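Local coordinates for protein clan CA, family C40, NlpC/P60 superfamily cysteine peptidase (Trichomonas vaginalis, PDB 6BIO) that probably cleaves peptide bonds of bacterial peptidoglycan, as a laterally acquired NlpC/P60-type cysteine peptidase, at residues A[63-66]-A[71-74]; A[13-18]-A[120-125]; A[185-190]-A[197-202]. All coordinates share one frame; numbering follows the deposited sequence.

Interaction 1 (A[63-66]-A[71-74])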
ATOM      1  N   PHE A  63      16.023  15.259   1.308  1.00 10.77           N
ATOM      2  CA  PHE A  63      15.147  14.112   1.471  1.00 10.63           C
ATOM      3  C   PHE A  63      13.731  14.432   1.021  1.00 10.23           C
ATOM      4  O   PHE A  63      13.263  15.566   1.128  1.00 11.44           O
ATOM      5  CB  PHE A  63      15.085  13.716   2.952  1.00 11.02           C
ATOM      6  CG  PHE A  63      16.365  13.135   3.500  1.00 11.23           C
ATOM      7  CD1 PHE A  63      16.644  11.777   3.384  1.00 11.91           C
ATOM      8  CD2 PHE A  63      17.268  13.929   4.178  1.00 11.63           C
ATOM      9  CE1 PHE A  63      17.783  11.248   3.898  1.00 14.12           C
ATOM     10  CE2 PHE A  63      18.438  13.407   4.676  1.00 12.48           C
ATOM     11  CZ  PHE A  63      18.700  12.064   4.533  1.00 13.81           C
ATOM     12  N   ALA A  64      13.040  13.398   0.586  1.00  9.02           N
ATOM     13  CA  ALA A  64      11.600  13.416   0.411  1.00  8.24           C
ATOM     14  C   ALA A  64      10.950  12.803   1.648  1.00  7.99           C
ATOM     15  O   ALA A  64      11.385  11.743   2.122  1.00  8.05           O
ATOM     16  CB  ALA A  64      11.185  12.591  -0.808  1.00  8.47           C
ATOM     17  N   HIS A  65       9.926  13.477   2.170  1.00  8.00           N
ATOM     18  CA  HIS A  65       9.098  12.970   3.242  1.00  8.16           C
ATOM     19  C   HIS A  65       7.959  12.210   2.581  1.00  7.71           C
ATOM     20  O   HIS A  65       7.159  12.812   1.854  1.00  7.54           O
ATOM     21  CB  HIS A  65       8.555  14.131   4.050  1.00  9.06           C
ATOM     22  CG  HIS A  65       7.940  13.722   5.337  1.00 10.22           C
ATOM     23  ND1 HIS A  65       7.281  14.623   6.152  1.00 11.29           N
ATOM     24  CD2 HIS A  65       7.900  12.526   5.979  1.00 10.84           C
ATOM     25  CE1 HIS A  65       6.859  13.988   7.235  1.00 12.11           C
ATOM     26  NE2 HIS A  65       7.226  12.723   7.160  1.00 11.87           N
ATOM     27  N   VAL A  66       7.905  10.893   2.786  1.00  6.82           N
ATOM     28  CA  VAL A  66       6.963  10.031   2.082  1.00  6.00           C
ATOM     29  C   VAL A  66       6.064   9.323   3.083  1.00  6.18           C
ATOM     30  O   VAL A  66       6.400   9.153   4.252  1.00  6.88           O
ATOM     31  CB  VAL A  66       7.667   9.037   1.109  1.00  6.34           C
ATOM     32  CG1 VAL A  66       8.552   9.810   0.113  1.00  7.78           C
ATOM     33  CG2 VAL A  66       8.516   8.020   1.875  1.00  6.78           C
ATOM     34  N   GLU A  71       2.148   5.183   7.877  1.00  7.08           N
ATOM     35  CA  GLU A  71       3.580   5.235   8.091  1.00  6.77           C
ATOM     36  C   GLU A  71       4.198   6.359   7.275  1.00  6.81           C
ATOM     37  O   GLU A  71       3.906   6.500   6.091  1.00  7.19           O
ATOM     38  CB  GLU A  71       4.205   3.894   7.680  1.00  6.76           C
ATOM     39  CG  GLU A  71       5.683   3.728   7.989  1.00  7.16           C
ATOM     40  CD  GLU A  71       6.015   3.521   9.458  1.00  8.14           C
ATOM     41  OE1 GLU A  71       5.083   3.208  10.244  1.00  9.23           O
ATOM     42  OE2 GLU A  71       7.211   3.692   9.815  1.00  9.03           O
ATOM     43  N   ASP A  72       5.075   7.133   7.885  1.00  7.03           N
ATOM     44  CA  ASP A  72       5.859   8.137   7.174  1.00  7.33           C
ATOM     45  C   ASP A  72       7.342   7.996   7.497  1.00  7.63           C
ATOM     46  O   ASP A  72       7.738   7.549   8.584  1.00  7.97           O
ATOM     47  CB  ASP A  72       5.350   9.579   7.428  1.00  9.73           C
ATOM     48  CG  ASP A  72       5.660  10.050   8.818  1.00 11.73           C
ATOM     49  OD1 ASP A  72       5.020   9.551   9.775  1.00 13.93           O
ATOM     50  OD2 ASP A  72       6.561  10.884   8.975  1.00 13.62           O
ATOM     51  N   CYS A  73       8.165   8.419   6.546  1.00  7.47           N
ATOM     52  CA  CYS A  73       9.609   8.348   6.692  1.00  7.43           C
ATOM     53  C   CYS A  73      10.233   9.277   5.658  1.00  7.32           C
ATOM     54  O   CYS A  73       9.544   9.917   4.852  1.00  7.73           O
ATOM     55  CB  CYS A  73      10.110   6.907   6.535  1.00  7.91           C
ATOM     56  SG  CYS A  73       9.843   6.198   4.931  1.00  8.48           S
ATOM     57  N   TRP A  74      11.554   9.339   5.679  1.00  7.79           N
ATOM     58  CA  TRP A  74      12.317  10.231   4.820  1.00  7.48           C
ATOM     59  C   TRP A  74      13.323   9.403   4.040  1.00  7.65           C
ATOM     60  O   TRP A  74      14.040   8.582   4.626  1.00  8.87           O
ATOM     61  CB  TRP A  74      13.062  11.252   5.662  1.00  8.04           C
ATOM     62  CG  TRP A  74      12.197  12.189   6.426  1.00  8.64           C
ATOM     63  CD1 TRP A  74      11.579  11.959   7.628  1.00  9.39           C
ATOM     64  CD2 TRP A  74      11.835  13.530   6.050  1.00  9.09           C
ATOM     65  NE1 TRP A  74      10.865  13.067   8.019  1.00 10.34           N
ATOM     66  CE2 TRP A  74      11.042  14.055   7.085  1.00  9.99           C
ATOM     67  CE3 TRP A  74      12.135  14.341   4.955  1.00  9.73           C
ATOM     68  CZ2 TRP A  74      10.543  15.348   7.056  1.00 10.28           C
ATOM     69  CZ3 TRP A  74      11.630  15.642   4.914  1.00 11.27           C
ATOM     70  CH2 TRP A  74      10.834  16.130   5.949  1.00 10.84           C
TER
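The first torsion of His65 (chi1 -167°) swings the imidazole away from its own N, while Trp74 turns CG beside its own N and anti to the carbonyl carbon (chi1 -64°); these opposite choices bring imidazole and indole over one another on the same face of a beta hairpin. The rings form an offset stack, their planes only 7° apart and the imidazole centroid 4.1 Å from that of the six-membered indole ring. His65 CB sits over the indole face, 3.5 Å from the centroid of the six-membered ring, in a CH-pi contact, so both CB and the imidazole lie against the tryptophan. Phe63 CB comes to the indole edge instead, 3.6 Å from Trp74 CE3.

The imidazole is also held in its own plane. His65 NE2 donates an almost straight hydrogen bond to Asp72 OD2 at 2.7 Å, reaching the anti side of that oxygen somewhat out of the carboxylate plane. Stack and bond together fix the ring's rotation, and the carboxylate would be expected to stabilise a protonated imidazole.

The backbone bonds set the antiparallel register. Val66 and Cys73 form a hydrogen-bonded pair, with Val66 N to Cys73 O at 2.8 Å and Cys73 N to Val66 O at 3.0 Å, whereas His65 and Trp74 are a non-hydrogen-bonded pair. On the face away from the stack, Val66 CG2 touches Cys73 SG at 3.8 Å.

Strands 63-68 and 71-76 are adjacent members of a larger antiparallel sheet, which continues on both outer sides of the hairpin: His65 bonds through its backbone to Leu57 and Gly58 of strand 53-60, and Trp74 to Tyr34 of strand 30-34. The buried Val66 and Cys73 both touch Leu48 of strand 46-49.

Interaction 2 (A[13-18]-A[120-125])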
ATOM      1  N   SER A  13     -11.260  18.554   7.819  1.00 12.71           N
ATOM      2  CA  SER A  13     -10.135  17.791   7.304  1.00 13.03           C
ATOM      3  C   SER A  13      -8.811  18.408   7.726  1.00 15.05           C
ATOM      4  O   SER A  13      -8.657  19.623   7.715  1.00 16.25           O
ATOM      5  CB  SER A  13     -10.158  17.703   5.787  1.00 12.24           C
ATOM      6  OG  SER A  13      -9.001  17.005   5.336  1.00 12.29           O
ATOM      7  N   SER A  14      -7.893  17.548   8.156  1.00 16.08           N
ATOM      8  CA  SER A  14      -6.504  17.919   8.383  1.00 17.31           C
ATOM      9  C   SER A  14      -5.588  17.402   7.283  1.00 16.05           C
ATOM     10  O   SER A  14      -4.361  17.437   7.447  1.00 17.78           O
ATOM     11  CB  SER A  14      -6.008  17.429   9.750  1.00 20.01           C
ATOM     12  OG  SER A  14      -5.862  16.013   9.748  1.00 22.46           O
ATOM     13  N   TYR A  15      -6.149  16.951   6.161  1.00 13.41           N
ATOM     14  CA  TYR A  15      -5.364  16.282   5.127  1.00 11.53           C
ATOM     15  C   TYR A  15      -4.460  17.291   4.433  1.00 10.86           C
ATOM     16  O   TYR A  15      -4.946  18.262   3.845  1.00 12.44           O
ATOM     17  CB  TYR A  15      -6.300  15.601   4.130  1.00 10.25           C
ATOM     18  CG  TYR A  15      -5.588  14.651   3.174  1.00  8.71           C
ATOM     19  CD1 TYR A  15      -5.048  15.101   1.995  1.00  9.14           C
ATOM     20  CD2 TYR A  15      -5.433  13.327   3.489  1.00  9.14           C
ATOM     21  CE1 TYR A  15      -4.369  14.248   1.133  1.00  9.15           C
ATOM     22  CE2 TYR A  15      -4.754  12.462   2.653  1.00  8.98           C
ATOM     23  CZ  TYR A  15      -4.205  12.922   1.490  1.00  9.31           C
ATOM     24  OH  TYR A  15      -3.502  11.985   0.715  1.00  9.26           O
ATOM     25  N   GLN A  16      -3.148  17.068   4.507  1.00 10.08           N
ATOM     26  CA  GLN A  16      -2.198  17.993   3.934  0.52 10.99           C
ATOM     27  C   GLN A  16      -1.996  17.717   2.448  1.00  9.77           C
ATOM     28  O   GLN A  16      -2.116  16.591   1.956  1.00  9.59           O
ATOM     29  CB  GLN A  16      -0.875  17.871   4.691  0.52 13.35           C
ATOM     30  CG  GLN A  16      -0.978  18.188   6.169  0.52 16.64           C
ATOM     31  CD  GLN A  16      -1.486  19.598   6.439  0.52 19.51           C
ATOM     32  OE1 GLN A  16      -0.921  20.592   5.948  0.52 20.67           O
ATOM     33  NE2 GLN A  16      -2.554  19.695   7.227  0.52 20.76           N
ATOM     34  N   THR A  17      -1.685  18.782   1.715  1.00  8.99           N
ATOM     35  CA  THR A  17      -1.432  18.668   0.288  1.00  8.78           C
ATOM     36  C   THR A  17      -0.249  17.752   0.024  1.00  8.28           C
ATOM     37  O   THR A  17       0.850  17.945   0.578  1.00 10.28           O
ATOM     38  CB  THR A  17      -1.166  20.055  -0.266  1.00 10.31           C
ATOM     39  OG1 THR A  17      -2.209  20.923   0.180  1.00 11.95           O
ATOM     40  CG2 THR A  17      -1.100  20.030  -1.780  1.00 10.56           C
ATOM     41  N   GLN A  18      -0.501  16.723  -0.791  1.00  7.08           N
ATOM     42  CA  GLN A  18       0.500  15.710  -1.090  1.00  7.07           C
ATOM     43  C   GLN A  18       0.492  15.414  -2.580  1.00  6.10           C
ATOM     44  O   GLN A  18      -0.472  15.687  -3.284  1.00  6.55           O
ATOM     45  CB  GLN A  18       0.213  14.429  -0.314  1.00  8.23           C
ATOM     46  CG  GLN A  18       0.409  14.602   1.159  1.00  8.64           C
ATOM     47  CD  GLN A  18      -0.254  13.512   1.988  1.00  8.35           C
ATOM     48  OE1 GLN A  18       0.183  12.355   1.992  1.00  7.87           O
ATOM     49  NE2 GLN A  18      -1.294  13.883   2.737  1.00  8.30           N
ATOM     50  N   PHE A 120      -4.036  10.561  -4.357  1.00  5.91           N
ATOM     51  CA  PHE A 120      -5.057   9.533  -4.325  1.00  6.30           C
ATOM     52  C   PHE A 120      -5.356   9.126  -2.894  1.00  6.24           C
ATOM     53  O   PHE A 120      -4.571   9.347  -1.990  1.00  5.91           O
ATOM     54  CB  PHE A 120      -4.646   8.299  -5.143  1.00  7.26           C
ATOM     55  CG  PHE A 120      -3.493   7.559  -4.511  1.00  7.25           C
ATOM     56  CD1 PHE A 120      -2.197   8.046  -4.603  1.00  7.25           C
ATOM     57  CD2 PHE A 120      -3.686   6.398  -3.783  1.00  7.54           C
ATOM     58  CE1 PHE A 120      -1.154   7.439  -3.989  1.00  8.02           C
ATOM     59  CE2 PHE A 120      -2.613   5.762  -3.142  1.00  8.29           C
ATOM     60  CZ  PHE A 120      -1.360   6.280  -3.255  1.00  8.13           C
ATOM     61  N   ASN A 121      -6.494   8.467  -2.693  1.00  6.42           N
ATOM     62  CA  ASN A 121      -6.882   7.927  -1.394  1.00  6.58           C
ATOM     63  C   ASN A 121      -6.963   9.022  -0.355  1.00  6.65           C
ATOM     64  O   ASN A 121      -6.654   8.818   0.813  1.00  7.13           O
ATOM     65  CB  ASN A 121      -5.971   6.785  -0.941  1.00  6.96           C
ATOM     66  CG  ASN A 121      -6.533   5.978   0.204  1.00  7.22           C
ATOM     67  OD1 ASN A 121      -7.737   5.871   0.381  1.00  8.10           O
ATOM     68  ND2 ASN A 121      -5.651   5.330   0.950  1.00  8.11           N
ATOM     69  N   CYS A 122      -7.463  10.190  -0.790  1.00  6.61           N
ATOM     70  CA  CYS A 122      -7.570  11.353   0.098  1.00  7.35           C
ATOM     71  C   CYS A 122      -8.923  11.348   0.810  1.00  7.23           C
ATOM     72  O   CYS A 122      -9.797  12.161   0.539  1.00  7.38           O
ATOM     73  CB  CYS A 122      -7.387  12.650  -0.680  1.00  7.43           C
ATOM     74  SG  CYS A 122      -6.100  12.635  -1.943  1.00  7.59           S
ATOM     75  N   ASP A 123      -9.098  10.379   1.703  1.00  8.00           N
ATOM     76  CA  ASP A 123     -10.297  10.289   2.526  1.00  8.42           C
ATOM     77  C   ASP A 123     -11.575  10.335   1.696  1.00  8.67           C
ATOM     78  O   ASP A 123     -12.537  11.050   2.034  1.00  9.38           O
ATOM     79  CB  ASP A 123     -10.299  11.373   3.592  1.00 10.23           C
ATOM     80  CG  ASP A 123      -9.101  11.278   4.512  1.00 11.54           C
ATOM     81  OD1 ASP A 123      -8.514  10.201   4.660  1.00 13.04           O
ATOM     82  OD2 ASP A 123      -8.701  12.294   5.059  1.00 12.62           O
ATOM     83  N   GLY A 124     -11.594   9.575   0.600  1.00  7.93           N
ATOM     84  CA  GLY A 124     -12.764   9.480  -0.264  1.00  8.63           C
ATOM     85  C   GLY A 124     -12.705  10.369  -1.484  1.00  8.60           C
ATOM     86  O   GLY A 124     -13.668  10.369  -2.265  1.00 10.89           O
ATOM     87  N   PHE A 125     -11.564  11.023  -1.727  1.00  7.64           N
ATOM     88  CA  PHE A 125     -11.362  11.976  -2.809  1.00  6.84           C
ATOM     89  C   PHE A 125     -10.034  11.698  -3.506  1.00  7.27           C
ATOM     90  O   PHE A 125      -9.116  11.154  -2.901  1.00  8.04           O
ATOM     91  CB  PHE A 125     -11.310  13.430  -2.302  1.00  7.23           C
ATOM     92  CG  PHE A 125     -12.593  13.930  -1.660  1.00  7.69           C
ATOM     93  CD1 PHE A 125     -12.939  13.565  -0.362  1.00  8.84           C
ATOM     94  CD2 PHE A 125     -13.386  14.882  -2.314  1.00  8.39           C
ATOM     95  CE1 PHE A 125     -14.090  14.077   0.219  1.00  8.98           C
ATOM     96  CE2 PHE A 125     -14.534  15.376  -1.737  1.00  9.29           C
ATOM     97  CZ  PHE A 125     -14.880  14.974  -0.457  1.00  9.61           C
TER
HETATM   98  O   HOH W   1     -10.124  14.552   5.202  1.00 14.28           O
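Tyr15 lays one face of its ring against Cys122 of the bacterial SH3 domain, where a short inverse gamma turn centred on Cys122 meets the loop that precedes strand 19-23. Cys122 CB lies over that face toward the rim, 4.1 Å from the ring centroid, a CH-pi contact. The sulfur stands off to one side: Cys122 SG is 4.6 Å from the same centroid and approaches obliquely. Near the other end of the ring, Asp123 OD2 comes within 3.8 Å of Tyr15 CD2, its carboxylate plane steeply inclined to the ring.

A second shell sets these groups in place. On the opposite face of the tyrosine lies Gln18 NE2, which is itself held by a 2.9 Å hydrogen bond to Gln16 O, so the ring is sandwiched between amide and cysteine. The phenol hydroxyl is hydrogen-bonded to OD2 of Asp119, the residue just before segment 120-125. Ser13 OG accepts from Tyr15 N at 3.0 Å, closing an ST turn that orients the base of the tyrosine. No direct hydrogen bond crosses between 13-18 and 120-125; one water does the joining, accepting from Ser13 OG at 2.7 Å and donating to Asp123 OD2 at 2.7 Å.

Interaction 3 (A[185-190]-A[197-202])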
ATOM      1  N   LEU A 185       6.895 -10.105  -0.767  1.00  6.28           N
ATOM      2  CA  LEU A 185       5.603 -10.255  -1.406  1.00  6.63           C
ATOM      3  C   LEU A 185       4.503  -9.644  -0.557  1.00  6.03           C
ATOM      4  O   LEU A 185       3.593  -8.989  -1.084  1.00  6.08           O
ATOM      5  CB  LEU A 185       5.347 -11.753  -1.691  1.00  5.86           C
ATOM      6  CG  LEU A 185       4.035 -12.085  -2.389  1.00  6.72           C
ATOM      7  CD1 LEU A 185       3.966 -11.483  -3.811  1.00  8.13           C
ATOM      8  CD2 LEU A 185       3.835 -13.574  -2.466  1.00  8.07           C
ATOM      9  N   MET A 186       4.542  -9.854   0.774  1.00  5.72           N
ATOM     10  CA  MET A 186       3.502  -9.314   1.649  1.00  5.63           C
ATOM     11  C   MET A 186       3.561  -7.806   1.662  1.00  4.73           C
ATOM     12  O   MET A 186       2.527  -7.146   1.535  1.00  5.42           O
ATOM     13  CB  MET A 186       3.684  -9.844   3.065  1.00  4.96           C
ATOM     14  CG  MET A 186       3.757 -11.363   3.263  1.00  6.16           C
ATOM     15  SD  MET A 186       2.288 -12.332   2.776  1.00  7.06           S
ATOM     16  CE  MET A 186       2.667 -12.643   1.038  1.00  7.43           C
ATOM     17  N   GLN A 187       4.761  -7.245   1.815  1.00  4.82           N
ATOM     18  CA  GLN A 187       4.878  -5.795   1.917  1.00  4.89           C
ATOM     19  C   GLN A 187       4.471  -5.136   0.607  1.00  4.85           C
ATOM     20  O   GLN A 187       3.767  -4.121   0.609  1.00  5.34           O
ATOM     21  CB  GLN A 187       6.284  -5.397   2.329  1.00  4.66           C
ATOM     22  CG  GLN A 187       6.420  -3.894   2.584  1.00  5.68           C
ATOM     23  CD  GLN A 187       7.833  -3.457   2.861  1.00  5.79           C
ATOM     24  OE1 GLN A 187       8.753  -3.701   2.073  1.00  6.56           O
ATOM     25  NE2 GLN A 187       8.025  -2.773   3.969  1.00  6.54           N
ATOM     26  N   TRP A 188       4.883  -5.723  -0.521  1.00  5.41           N
ATOM     27  CA  TRP A 188       4.504  -5.201  -1.826  1.00  5.74           C
ATOM     28  C   TRP A 188       2.983  -5.168  -1.974  1.00  5.66           C
ATOM     29  O   TRP A 188       2.397  -4.188  -2.460  1.00  5.59           O
ATOM     30  CB  TRP A 188       5.158  -6.062  -2.927  1.00  5.55           C
ATOM     31  CG  TRP A 188       4.554  -5.739  -4.273  1.00  6.00           C
ATOM     32  CD1 TRP A 188       4.857  -4.709  -5.080  1.00  6.96           C
ATOM     33  CD2 TRP A 188       3.434  -6.404  -4.872  1.00  6.76           C
ATOM     34  NE1 TRP A 188       3.990  -4.684  -6.156  1.00  7.34           N
ATOM     35  CE2 TRP A 188       3.106  -5.707  -6.044  1.00  7.14           C
ATOM     36  CE3 TRP A 188       2.685  -7.531  -4.531  1.00  7.65           C
ATOM     37  CZ2 TRP A 188       2.058  -6.106  -6.874  1.00  8.04           C
ATOM     38  CZ3 TRP A 188       1.655  -7.902  -5.356  1.00  8.34           C
ATOM     39  CH2 TRP A 188       1.336  -7.172  -6.496  1.00  8.51           C
ATOM     40  N   ALA A 189       2.317  -6.279  -1.659  1.00  5.48           N
ATOM     41  CA  ALA A 189       0.880  -6.354  -1.898  1.00  6.26           C
ATOM     42  C   ALA A 189       0.169  -5.248  -1.128  1.00  6.09           C
ATOM     43  O   ALA A 189      -0.731  -4.575  -1.642  1.00  6.19           O
ATOM     44  CB  ALA A 189       0.337  -7.728  -1.506  1.00  6.92           C
ATOM     45  N   TYR A 190       0.540  -5.064   0.146  1.00  5.26           N
ATOM     46  CA  TYR A 190      -0.098  -4.010   0.926  1.00  5.40           C
ATOM     47  C   TYR A 190       0.325  -2.610   0.484  1.00  4.94           C
ATOM     48  O   TYR A 190      -0.482  -1.668   0.558  1.00  5.69           O
ATOM     49  CB  TYR A 190       0.053  -4.283   2.444  1.00  5.64           C
ATOM     50  CG  TYR A 190      -1.043  -5.238   2.890  1.00  6.50           C
ATOM     51  CD1 TYR A 190      -2.299  -4.738   3.135  1.00  7.67           C
ATOM     52  CD2 TYR A 190      -0.839  -6.600   3.012  1.00  5.91           C
ATOM     53  CE1 TYR A 190      -3.330  -5.558   3.465  1.00  7.47           C
ATOM     54  CE2 TYR A 190      -1.883  -7.442   3.341  1.00  6.55           C
ATOM     55  CZ  TYR A 190      -3.124  -6.907   3.609  1.00  6.59           C
ATOM     56  OH  TYR A 190      -4.198  -7.703   3.939  1.00  7.92           O
ATOM     57  N   MET A 197       3.225  -2.269   5.941  1.00  6.41           N
ATOM     58  CA  MET A 197       3.750  -3.226   6.902  1.00  7.19           C
ATOM     59  C   MET A 197       5.252  -3.208   6.750  1.00  6.64           C
ATOM     60  O   MET A 197       5.769  -2.801   5.709  1.00  6.40           O
ATOM     61  CB  MET A 197       3.226  -4.631   6.790  1.00  9.81           C
ATOM     62  CG  MET A 197       3.538  -5.299   5.506  1.00  9.33           C
ATOM     63  SD  MET A 197       3.096  -7.099   5.413  1.00  8.08           S
ATOM     64  CE  MET A 197       1.359  -7.008   5.594  1.00  8.28           C
ATOM     65  N   HIS A 198       5.951  -3.703   7.780  1.00  7.01           N
ATOM     66  CA  HIS A 198       7.397  -3.784   7.752  1.00  6.64           C
ATOM     67  C   HIS A 198       7.846  -4.867   6.786  1.00  6.66           C
ATOM     68  O   HIS A 198       7.048  -5.629   6.230  1.00  7.52           O
ATOM     69  CB  HIS A 198       7.934  -4.001   9.171  1.00  7.09           C
ATOM     70  CG  HIS A 198       7.901  -2.752   9.994  1.00  7.55           C
ATOM     71  ND1 HIS A 198       8.806  -1.724   9.823  1.00  8.83           N
ATOM     72  CD2 HIS A 198       7.025  -2.333  10.946  1.00  8.99           C
ATOM     73  CE1 HIS A 198       8.509  -0.742  10.650  1.00  8.37           C
ATOM     74  NE2 HIS A 198       7.442  -1.084  11.346  1.00  8.86           N
ATOM     75  N   ARG A 199       9.144  -4.897   6.549  1.00  6.42           N
ATOM     76  CA  ARG A 199       9.699  -5.669   5.448  1.00  6.03           C
ATOM     77  C   ARG A 199       9.961  -7.132   5.761  1.00  7.07           C
ATOM     78  O   ARG A 199       9.881  -7.952   4.831  1.00  7.70           O
ATOM     79  CB  ARG A 199      10.978  -4.991   4.960  1.00  6.66           C
ATOM     80  CG  ARG A 199      11.768  -5.716   3.885  1.00  6.76           C
ATOM     81  CD  ARG A 199      10.954  -5.939   2.616  1.00  6.65           C
ATOM     82  NE  ARG A 199      11.725  -6.605   1.563  1.00  6.93           N
ATOM     83  CZ  ARG A 199      11.904  -7.910   1.481  1.00  7.28           C
ATOM     84  NH1 ARG A 199      11.494  -8.700   2.455  1.00  7.41           N
ATOM     85  NH2 ARG A 199      12.584  -8.382   0.463  1.00  7.41           N
ATOM     86  N   THR A 200      10.317  -7.484   6.987  1.00  7.34           N
ATOM     87  CA  THR A 200      10.744  -8.846   7.293  1.00  7.75           C
ATOM     88  C   THR A 200       9.661  -9.576   8.097  1.00  7.02           C
ATOM     89  O   THR A 200       8.894  -8.969   8.868  1.00  7.23           O
ATOM     90  CB  THR A 200      12.096  -8.848   8.009  1.00 10.51           C
ATOM     91  OG1 THR A 200      11.998  -8.132   9.230  1.00 11.40           O
ATOM     92  CG2 THR A 200      13.143  -8.196   7.166  1.00 12.00           C
ATOM     93  N   ALA A 201       9.663 -10.906   7.966  1.00  7.16           N
ATOM     94  CA  ALA A 201       8.617 -11.709   8.563  1.00  7.49           C
ATOM     95  C   ALA A 201       8.604 -11.547  10.071  1.00  6.95           C
ATOM     96  O   ALA A 201       7.545 -11.517  10.678  1.00  7.58           O
ATOM     97  CB  ALA A 201       8.789 -13.188   8.214  1.00  8.67           C
ATOM     98  N   ASP A 202       9.789 -11.481  10.700  1.00  7.50           N
ATOM     99  CA  ASP A 202       9.822 -11.393  12.152  1.00  9.33           C
ATOM    100  C   ASP A 202       9.293 -10.078  12.708  1.00  9.09           C
ATOM    101  O   ASP A 202       8.987  -9.997  13.894  1.00 10.46           O
ATOM    102  CB  ASP A 202      11.233 -11.657  12.675  1.00 11.66           C
ATOM    103  CG  ASP A 202      12.289 -10.703  12.129  1.00 15.54           C
ATOM    104  OD1 ASP A 202      12.049  -9.939  11.185  1.00 16.20           O
ATOM    105  OD2 ASP A 202      13.440 -10.786  12.588  1.00 18.51           O
TER
HETATM  106  O   HOH W   2       3.377  -2.241   2.795  1.00  5.73           O
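Met197 folds its thioether over the flank of a helix, and its methyl end overlaps Tyr190: Met197 CE lies 3.4 Å from Tyr190 CD2, meeting the ring obliquely. One step back, Met197 SD rests 3.7 Å from Met186 CB, and CG lies 3.9 Å from Gln187 CA. The chain reaches along the helix surface because CG starts between the backbone N and the carbonyl carbon (chi1 62°), runs extended to SD, and then bends at the last torsion toward the tyrosine.

Gln187 supplies the polar half of the contact. Its NE2 donates to Met197 O at 2.8 Å, with the N-H...O angle at 163° and the acceptor lying close to the amide plane; the donor is also in the carbonyl plane, so the geometry is favourable at both ends. A water adds a second link by donating to Gln187 O and accepting from Met197 N, which means that both the carbonyl and the N-H of Met197 are tied to the same residue.

Helix 182-191 belongs to the papain-like NlpC/P60 fold, in which this helix normally carries the catalytic cysteine at its start. The segment 197-202 returns along its side before entering helix 201-204, while Met186 and Tyr190 also reach Met240 of strand 237-243.

The Arg199 side chain crosses that of Gln187 at about a right angle, with the amide and guanidinium planes 73° apart. Its aliphatic part makes the approach, with Arg199 CD 3.2 Å from Gln187 OE1. That oxygen is hydrogen-bonded to Tyr52 OH. The guanidinium goes further, forming a salt bridge with Asp181 and a cation-pi contact with Tyr49.

How the interactions relate
Interaction 3 is buried, its centre about 10 Å from the centre of the chain; interactions 1 and 2, with centres about 15 Å from it, are only partly buried. Interactions 1 and 2 reach the same antiparallel sheet, though their nearest atoms are about 7 Å apart. Interaction 1 joins adjacent strands through main-chain bonds, with an aromatic stack and a His-carboxylate bond on one face, whereas interaction 2 ties a loop to a turn 102 residues on without a direct hydrogen bond, relying on a ring face and a water. Interaction 3 belongs to the peptidase region and combines methionine packing with an amide-to-carbonyl bond. It comes within about 5 Å of interaction 1, yet does not touch it.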